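Probable molybdenum cofactor guanylyltransferase (Aquifex aeolicus, PDB 2E8B) probably transfers the GMP moiety of GTP to Mo-molybdopterin, yielding Mo-molybdopterin guanine dinucleotide and diphosphate. Local coordinates at residues E81-I86 against D157-L163; F122-V128 against G139-L145; A129-H135 against R179-L183. One frame throughout, in Å; residues are numbered along the deposited sequence.

How the contacts relate
From the N terminus, the chain first reaches E81-I86, at the start of helix 84-94; this segment waits 70 residues for D157-L163, which closes contact 1 and joins two helix starts. Nested inside that loop, contact 2 closes a short one of ten residues, pairing strands 126-130 and 140-142. The chain between its two segments includes A129-H135, the end of strand 126-130 and its hairpin return, whose partner in contact 3, R179-L183, arrives only after strand 170-173; contact 3 therefore crosses both others. V128 of contact 2 packs on H135 and L134. Contacts 1 and 2 meet where I160 lies against Y141; contact 3 adds the loop after strand 170-173 to the same sheet.

Contact 1 (E81-I86 against D157-L163); sequences ESASII and DYRIWAL
I85 and Y158 bring the two backbones closest, 5.9 Å from CA to CA, where the first turn of helix 84-94, with A83 as its N-cap residue, faces the turn leading into helix 160-167. I85 is the centre of the packing. Its CG1 stands anti to the backbone N (chi1 -167°), which carries CD1 toward D157 O and L163 CD2, while CG2 rests 3.5 Å from Y158 O. I85 CB also meets I160 CG1 at 3.9 Å, and I160 CD1 goes on to touch S84 CB. The Y158 ring reaches back beside the helix start: A83 CB sits 3.6 Å from Y158 CD2, and I86 CD1 approaches CE2. At the ring edge the Y158 hydroxyl donates to E81 OE1, with carboxylate and ring planes 59° apart; the modelled bond is so short that its exact length is doubtful. R159 NE and NH2 each take one carboxylate oxygen of D157, R159 N also bonds OD1 in an Asx turn, and R152 is a second partner of OD2. Water 1 accepts from I85 N at 2.9 Å and donates to Y158 O at 2.7 Å. Apolar packing round I85 and Y158 thus makes up most of the contact, with the water bridge and the Y158-E81 bond as its polar links.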
# COMPACT_ATOMS: atom_id res chain seq x y z
N GLU A 81 1.10 -10.54 -14.79
CA GLU A 81 1.17 -11.23 -13.51
C GLU A 81 0.70 -10.34 -12.37
O GLU A 81 1.00 -9.15 -12.34
CB GLU A 81 2.59 -11.69 -13.21
CG GLU A 81 3.04 -12.92 -13.97
CD GLU A 81 4.48 -13.26 -13.67
OE1 GLU A 81 5.35 -12.44 -14.01
OE2 GLU A 81 4.74 -14.34 -13.09
N SER A 82 -0.03 -10.93 -11.44
CA SER A 82 -0.53 -10.19 -10.29
C SER A 82 0.29 -10.54 -9.05
O SER A 82 0.09 -11.58 -8.43
CB SER A 82 -2.00 -10.52 -10.05
OG SER A 82 -2.50 -9.84 -8.91
N ALA A 83 1.23 -9.66 -8.71
CA ALA A 83 2.09 -9.86 -7.55
C ALA A 83 2.26 -8.53 -6.84
O ALA A 83 2.36 -7.48 -7.48
CB ALA A 83 3.45 -10.40 -7.99
N SER A 84 2.28 -8.56 -5.51
CA SER A 84 2.42 -7.33 -4.74
C SER A 84 3.68 -6.56 -5.08
O SER A 84 3.68 -5.33 -5.11
CB SER A 84 2.39 -7.65 -3.25
OG SER A 84 1.13 -8.20 -2.89
N ILE A 85 4.77 -7.29 -5.35
CA ILE A 85 6.03 -6.63 -5.66
C ILE A 85 5.93 -5.83 -6.96
O ILE A 85 6.62 -4.84 -7.15
CB ILE A 85 7.20 -7.65 -5.74
CG1 ILE A 85 8.54 -6.90 -5.75
CG2 ILE A 85 7.07 -8.52 -6.97
CD1 ILE A 85 9.76 -7.81 -5.66
N ILE A 86 5.04 -6.27 -7.86
CA ILE A 86 4.85 -5.56 -9.13
C ILE A 86 4.06 -4.27 -8.89
O ILE A 86 4.27 -3.27 -9.57
CB ILE A 86 4.12 -6.47 -10.15
CG1 ILE A 86 5.08 -7.58 -10.58
CG2 ILE A 86 3.65 -5.64 -11.34
CD1 ILE A 86 4.51 -8.56 -11.60
N ASP A 157 12.44 -13.29 -8.57
CA ASP A 157 12.13 -13.41 -7.15
C ASP A 157 11.12 -12.32 -6.80
O ASP A 157 11.48 -11.16 -6.64
CB ASP A 157 13.41 -13.23 -6.32
CG ASP A 157 13.22 -13.61 -4.85
OD1 ASP A 157 12.06 -13.79 -4.40
OD2 ASP A 157 14.24 -13.73 -4.14
N TYR A 158 9.86 -12.72 -6.67
CA TYR A 158 8.78 -11.78 -6.36
C TYR A 158 8.51 -11.62 -4.87
O TYR A 158 7.58 -10.91 -4.48
CB TYR A 158 7.49 -12.25 -7.04
CG TYR A 158 7.46 -12.12 -8.55
CD1 TYR A 158 8.63 -11.95 -9.29
CD2 TYR A 158 6.25 -12.20 -9.24
CE1 TYR A 158 8.59 -11.86 -10.69
CE2 TYR A 158 6.20 -12.12 -10.62
CZ TYR A 158 7.37 -11.94 -11.34
OH TYR A 158 7.31 -11.88 -12.71
N ARG A 159 9.30 -12.28 -4.03
CA ARG A 159 9.09 -12.18 -2.60
C ARG A 159 9.47 -10.81 -2.04
O ARG A 159 10.62 -10.41 -2.13
CB ARG A 159 9.89 -13.25 -1.87
CG ARG A 159 9.56 -14.67 -2.28
CD ARG A 159 10.53 -15.63 -1.63
NE ARG A 159 11.89 -15.42 -2.13
CZ ARG A 159 12.97 -15.95 -1.58
NH1 ARG A 159 12.86 -16.72 -0.50
NH2 ARG A 159 14.17 -15.73 -2.12
N ILE A 160 8.50 -10.10 -1.46
CA ILE A 160 8.82 -8.80 -0.88
C ILE A 160 9.63 -9.03 0.40
O ILE A 160 10.42 -8.17 0.81
CB ILE A 160 7.54 -7.99 -0.57
CG1 ILE A 160 6.84 -7.63 -1.88
CG2 ILE A 160 7.90 -6.71 0.18
CD1 ILE A 160 5.53 -6.88 -1.70
N TRP A 161 9.44 -10.19 1.03
CA TRP A 161 10.21 -10.51 2.23
C TRP A 161 11.69 -10.56 1.88
O TRP A 161 12.53 -10.05 2.61
CB TRP A 161 9.82 -11.87 2.82
CG TRP A 161 8.54 -11.88 3.60
CD1 TRP A 161 7.81 -10.81 4.01
CD2 TRP A 161 7.86 -13.05 4.08
NE1 TRP A 161 6.71 -11.23 4.72
CE2 TRP A 161 6.71 -12.60 4.78
CE3 TRP A 161 8.10 -14.42 3.99
CZ2 TRP A 161 5.81 -13.48 5.39
CZ3 TRP A 161 7.20 -15.30 4.59
CH2 TRP A 161 6.07 -14.82 5.28
N ALA A 162 12.00 -11.18 0.74
CA ALA A 162 13.39 -11.30 0.29
C ALA A 162 13.92 -9.93 -0.10
O ALA A 162 15.07 -9.59 0.17
CB ALA A 162 13.48 -12.26 -0.89
N LEU A 163 13.07 -9.14 -0.74
CA LEU A 163 13.45 -7.79 -1.15
C LEU A 163 13.84 -6.98 0.08
O LEU A 163 14.89 -6.34 0.10
CB LEU A 163 12.29 -7.10 -1.86
CG LEU A 163 12.46 -5.59 -2.10
CD1 LEU A 163 13.55 -5.34 -3.16
CD2 LEU A 163 11.13 -4.99 -2.57
O HOH W 1 5.02 -10.13 -4.71

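Contact 2 (F122-V128 against G139-L145); sequences FKEPVSV and GVYSKKL
Strands 126-128 and 140-142 form an antiparallel pair in the mixed sheet of the MobA-like nucleotidyltransferase domain, with S127 and V140 as the hydrogen-bonded pair at its middle. S127 N donates to V140 O at 3.1 Å, and V140 N returns a bond of 2.9 Å to S127 O. Beyond them P125 O takes only a weak bond from S142 N, at an angle of 125°, near the cis peptide that precedes P125. V128 and G139 are a non-hydrogen-bonded pair, and with no side chain on G139 the two CA atoms come within 4.1 Å. Strand 140-142 also runs antiparallel to strand 99-104, while 126-130 has the parallel strand 170-173 on its other side; 140-142 thus runs against both its neighbours, consistent with the reversed strand of GT-A folds. On one face V126 CG1 sits squarely over the Y141 ring, 3.7 Å from its centroid, and V128 CG1 comes in obliquely by the hydroxyl end. Helices 84-94 and 160-167 pack against Y141 on this side, and its OH bonds to T136 O. On the other face V140 points CG1 anti to its own N (chi1 180°), placing that methyl over the F122 ring, 3.6 Å from the centroid in a CH-pi contact. Just before the strand, K123 N donates to S127 OG at 2.8 Å.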
# COMPACT_ATOMS: atom_id res chain seq x y z
N PHE A 122 9.04 7.10 10.50
CA PHE A 122 9.73 6.72 9.28
C PHE A 122 11.25 6.87 9.35
O PHE A 122 11.77 7.86 9.86
CB PHE A 122 9.20 7.52 8.09
CG PHE A 122 10.04 7.37 6.85
CD1 PHE A 122 10.28 6.11 6.30
CD2 PHE A 122 10.61 8.49 6.24
CE1 PHE A 122 11.09 5.96 5.17
CE2 PHE A 122 11.42 8.35 5.11
CZ PHE A 122 11.66 7.08 4.57
N LYS A 123 11.94 5.87 8.81
CA LYS A 123 13.40 5.84 8.72
C LYS A 123 13.75 5.11 7.42
O LYS A 123 13.15 4.09 7.08
CB LYS A 123 14.00 5.08 9.91
CG LYS A 123 13.95 5.88 11.20
CD LYS A 123 14.39 5.04 12.40
CE LYS A 123 14.51 5.90 13.65
NZ LYS A 123 15.62 6.89 13.51
N GLU A 124 14.72 5.64 6.68
CA GLU A 124 15.16 5.04 5.42
C GLU A 124 15.76 3.65 5.64
O GLU A 124 16.27 3.36 6.72
CB GLU A 124 16.18 5.96 4.75
CG GLU A 124 15.60 7.30 4.30
CD GLU A 124 16.65 8.22 3.71
OE1 GLU A 124 17.34 7.81 2.75
OE2 GLU A 124 16.79 9.36 4.21
N PRO A 125 15.71 2.78 4.61
CA PRO A 125 15.14 3.03 3.29
C PRO A 125 13.66 2.67 3.21
O PRO A 125 12.96 3.07 2.28
CB PRO A 125 15.99 2.15 2.38
CG PRO A 125 16.20 0.95 3.23
CD PRO A 125 16.50 1.53 4.60
N VAL A 126 13.19 1.90 4.19
CA VAL A 126 11.80 1.46 4.26
C VAL A 126 11.37 1.31 5.71
O VAL A 126 12.14 0.85 6.55
CB VAL A 126 11.61 0.08 3.59
CG1 VAL A 126 10.14 -0.32 3.63
CG2 VAL A 126 12.13 0.10 2.18
N SER A 127 10.13 1.70 5.99
CA SER A 127 9.57 1.56 7.33
C SER A 127 8.18 0.99 7.12
O SER A 127 7.35 1.60 6.45
CB SER A 127 9.48 2.91 8.05
OG SER A 127 10.77 3.33 8.46
N VAL A 128 7.94 -0.19 7.66
CA VAL A 128 6.64 -0.83 7.50
C VAL A 128 6.03 -1.19 8.84
O VAL A 128 6.73 -1.45 9.82
CB VAL A 128 6.75 -2.11 6.64
CG1 VAL A 128 6.91 -1.74 5.17
CG2 VAL A 128 7.93 -2.94 7.11
N GLY A 139 3.41 1.17 4.67
CA GLY A 139 4.63 1.83 5.08
C GLY A 139 5.14 2.84 4.08
O GLY A 139 4.49 3.16 3.09
N VAL A 140 6.34 3.34 4.36
CA VAL A 140 6.98 4.32 3.49
C VAL A 140 8.14 3.63 2.80
O VAL A 140 8.97 3.00 3.46
CB VAL A 140 7.50 5.52 4.30
CG1 VAL A 140 8.17 6.53 3.36
CG2 VAL A 140 6.34 6.19 5.03
N TYR A 141 8.18 3.76 1.48
CA TYR A 141 9.23 3.18 0.65
C TYR A 141 9.99 4.27 -0.08
O TYR A 141 9.40 5.26 -0.51
CB TYR A 141 8.64 2.23 -0.40
CG TYR A 141 8.28 0.86 0.12
CD1 TYR A 141 7.13 0.66 0.89
CD2 TYR A 141 9.10 -0.23 -0.14
CE1 TYR A 141 6.81 -0.61 1.38
CE2 TYR A 141 8.79 -1.50 0.35
CZ TYR A 141 7.65 -1.68 1.10
OH TYR A 141 7.38 -2.94 1.59
N SER A 142 11.29 4.06 -0.23
CA SER A 142 12.16 5.01 -0.93
C SER A 142 12.26 4.68 -2.41
O SER A 142 12.40 3.53 -2.80
CB SER A 142 13.56 4.98 -0.31
OG SER A 142 14.46 5.75 -1.09
N LYS A 143 12.21 5.72 -3.24
CA LYS A 143 12.31 5.53 -4.68
C LYS A 143 13.68 4.95 -5.04
O LYS A 143 13.84 4.32 -6.09
CB LYS A 143 12.10 6.87 -5.40
CG LYS A 143 11.93 6.74 -6.90
CD LYS A 143 11.77 8.11 -7.55
CE LYS A 143 11.65 7.98 -9.06
NZ LYS A 143 10.41 7.27 -9.46
N LYS A 144 14.66 5.18 -4.17
CA LYS A 144 16.01 4.69 -4.40
C LYS A 144 16.08 3.17 -4.45
O LYS A 144 17.09 2.60 -4.85
CB LYS A 144 16.95 5.21 -3.30
CG LYS A 144 17.16 6.72 -3.35
CD LYS A 144 18.12 7.21 -2.27
CE LYS A 144 18.31 8.72 -2.36
NZ LYS A 144 19.29 9.23 -1.36
N LEU A 145 14.99 2.52 -4.05
CA LEU A 145 14.92 1.06 -4.06
C LEU A 145 14.52 0.52 -5.43
O LEU A 145 14.60 -0.68 -5.68
CB LEU A 145 13.89 0.60 -3.03
CG LEU A 145 14.13 1.02 -1.59
CD1 LEU A 145 12.90 0.71 -0.78
CD2 LEU A 145 15.35 0.31 -1.03

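Contact 3 (A129-H135 against R179-L183); sequences AKTEKLH and RYTLL
The H135 ring lies between two side chains: L182 CD2 is over one face, 3.7 Å from the ring centroid and 16° off the normal, a CH-pi contact, with L182 CB on that face 3.5 Å from H135 NE2. K133 CG stands more loosely over the opposite face, toward the rim, while A129 C and T131 N sit at the ring's edge. The guanidinium of R179 has T131 CB over one face, offset toward the rim, with the E132 carboxylate and water 2 at its edge. All of this gathers around the beta hairpin of strands 126-130 and 134-135, against which the short 3-10 turn 180-182 is laid. Inside the hairpin H135 N donates to A129 O, and H135 ND1 adds a weak bond to the same oxygen. An alanine in place of H135 takes away the ring between L182 and K133, and would probably open a gap against L182 and leave A129 O without its weak second donor. L182 CD1 presses tightly on T131 CG2 at 3.3 Å and touches A129 CB at 4.1 Å. R179 folds at chi3 (60°), and this kink turns its head back over T131 to E132. There NH2 forms a salt bridge of 2.9 Å with E132 OE2, using the anti lone pair, the two planes being 67° apart; E176 adds a long, weak ion pair at NE. On the remaining nitrogen, R179 NH1 gives a 2.6 Å bond to the oxygen of water 2.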
# COMPACT_ATOMS: atom_id res chain seq x y z
N ALA A 129 4.70 -1.21 8.86
CA ALA A 129 3.95 -1.53 10.06
C ALA A 129 4.16 -2.97 10.51
O ALA A 129 4.24 -3.88 9.69
CB ALA A 129 2.46 -1.28 9.81
N LYS A 130 4.25 -3.17 11.82
CA LYS A 130 4.45 -4.50 12.38
C LYS A 130 3.55 -4.78 13.57
O LYS A 130 3.61 -4.09 14.59
CB LYS A 130 5.92 -4.67 12.80
CG LYS A 130 6.25 -5.99 13.48
CD LYS A 130 6.09 -7.17 12.54
CE LYS A 130 6.43 -8.49 13.22
NZ LYS A 130 7.84 -8.55 13.68
N THR A 131 2.70 -5.79 13.42
CA THR A 131 1.82 -6.24 14.49
C THR A 131 2.37 -7.64 14.69
O THR A 131 3.58 -7.81 14.83
CB THR A 131 0.34 -6.32 14.05
OG1 THR A 131 0.22 -7.22 12.94
CG2 THR A 131 -0.18 -4.96 13.66
N GLU A 132 1.50 -8.65 14.70
CA GLU A 132 1.97 -10.02 14.83
C GLU A 132 2.56 -10.36 13.47
O GLU A 132 3.46 -11.19 13.35
CB GLU A 132 0.80 -10.96 15.12
CG GLU A 132 0.22 -10.81 16.52
CD GLU A 132 1.22 -11.18 17.59
OE1 GLU A 132 1.73 -12.32 17.54
OE2 GLU A 132 1.50 -10.34 18.47
N LYS A 133 2.04 -9.68 12.45
CA LYS A 133 2.47 -9.87 11.07
C LYS A 133 3.23 -8.65 10.55
O LYS A 133 3.02 -7.53 11.02
CB LYS A 133 1.23 -10.09 10.18
CG LYS A 133 1.48 -9.91 8.69
CD LYS A 133 0.21 -10.11 7.89
CE LYS A 133 0.47 -9.90 6.41
NZ LYS A 133 -0.71 -10.28 5.58
N LEU A 134 4.12 -8.88 9.58
CA LEU A 134 4.86 -7.78 8.98
C LEU A 134 3.99 -7.27 7.83
O LEU A 134 3.72 -8.00 6.88
CB LEU A 134 6.20 -8.26 8.43
CG LEU A 134 7.05 -7.17 7.78
CD1 LEU A 134 7.50 -6.17 8.84
CD2 LEU A 134 8.26 -7.79 7.08
N HIS A 135 3.54 -6.02 7.93
CA HIS A 135 2.71 -5.47 6.88
C HIS A 135 3.53 -4.78 5.81
O HIS A 135 3.72 -3.57 5.84
CB HIS A 135 1.68 -4.53 7.49
CG HIS A 135 0.81 -5.20 8.50
ND1 HIS A 135 1.13 -5.29 9.83
CD2 HIS A 135 -0.33 -5.92 8.33
CE1 HIS A 135 0.23 -6.04 10.45
NE2 HIS A 135 -0.66 -6.43 9.56
N ARG A 179 -3.58 -1.91 16.46
CA ARG A 179 -3.29 -3.16 15.78
C ARG A 179 -4.46 -3.70 14.97
O ARG A 179 -4.27 -4.27 13.89
CB ARG A 179 -2.82 -4.21 16.79
CG ARG A 179 -1.38 -3.95 17.28
CD ARG A 179 -1.10 -4.65 18.59
NE ARG A 179 -1.25 -6.10 18.52
CZ ARG A 179 -0.27 -6.95 18.22
NH1 ARG A 179 0.95 -6.50 17.95
NH2 ARG A 179 -0.50 -8.26 18.21
N TYR A 180 -5.68 -3.50 15.46
CA TYR A 180 -6.85 -3.99 14.75
C TYR A 180 -7.06 -3.29 13.41
O TYR A 180 -7.74 -3.81 12.53
CB TYR A 180 -8.11 -3.83 15.63
CG TYR A 180 -8.69 -2.44 15.62
CD1 TYR A 180 -8.16 -1.43 16.42
CD2 TYR A 180 -9.78 -2.12 14.80
CE1 TYR A 180 -8.70 -0.14 16.41
CE2 TYR A 180 -10.32 -0.84 14.78
CZ TYR A 180 -9.77 0.15 15.59
OH TYR A 180 -10.30 1.42 15.58
N THR A 181 -6.46 -2.11 13.25
CA THR A 181 -6.62 -1.36 12.01
C THR A 181 -5.90 -2.01 10.85
O THR A 181 -6.05 -1.58 9.70
CB THR A 181 -6.11 0.10 12.15
OG1 THR A 181 -4.68 0.10 12.31
CG2 THR A 181 -6.75 0.77 13.36
N LEU A 182 -5.13 -3.05 11.13
CA LEU A 182 -4.37 -3.76 10.09
C LEU A 182 -4.96 -5.11 9.71
O LEU A 182 -4.36 -5.87 8.94
CB LEU A 182 -2.92 -3.92 10.54
CG LEU A 182 -2.11 -2.62 10.45
CD1 LEU A 182 -1.02 -2.59 11.50
CD2 LEU A 182 -1.52 -2.50 9.06
N LEU A 183 -6.13 -5.43 10.25
CA LEU A 183 -6.76 -6.71 9.95
C LEU A 183 -7.33 -6.72 8.53
O LEU A 183 -7.57 -5.67 7.93
CB LEU A 183 -7.88 -7.00 10.95
CG LEU A 183 -7.47 -7.19 12.41
CD1 LEU A 183 -8.71 -7.28 13.30
CD2 LEU A 183 -6.63 -8.44 12.54
O HOH W 2 2.11 -4.27 17.35
O HOH W 3 3.76 -8.15 18.20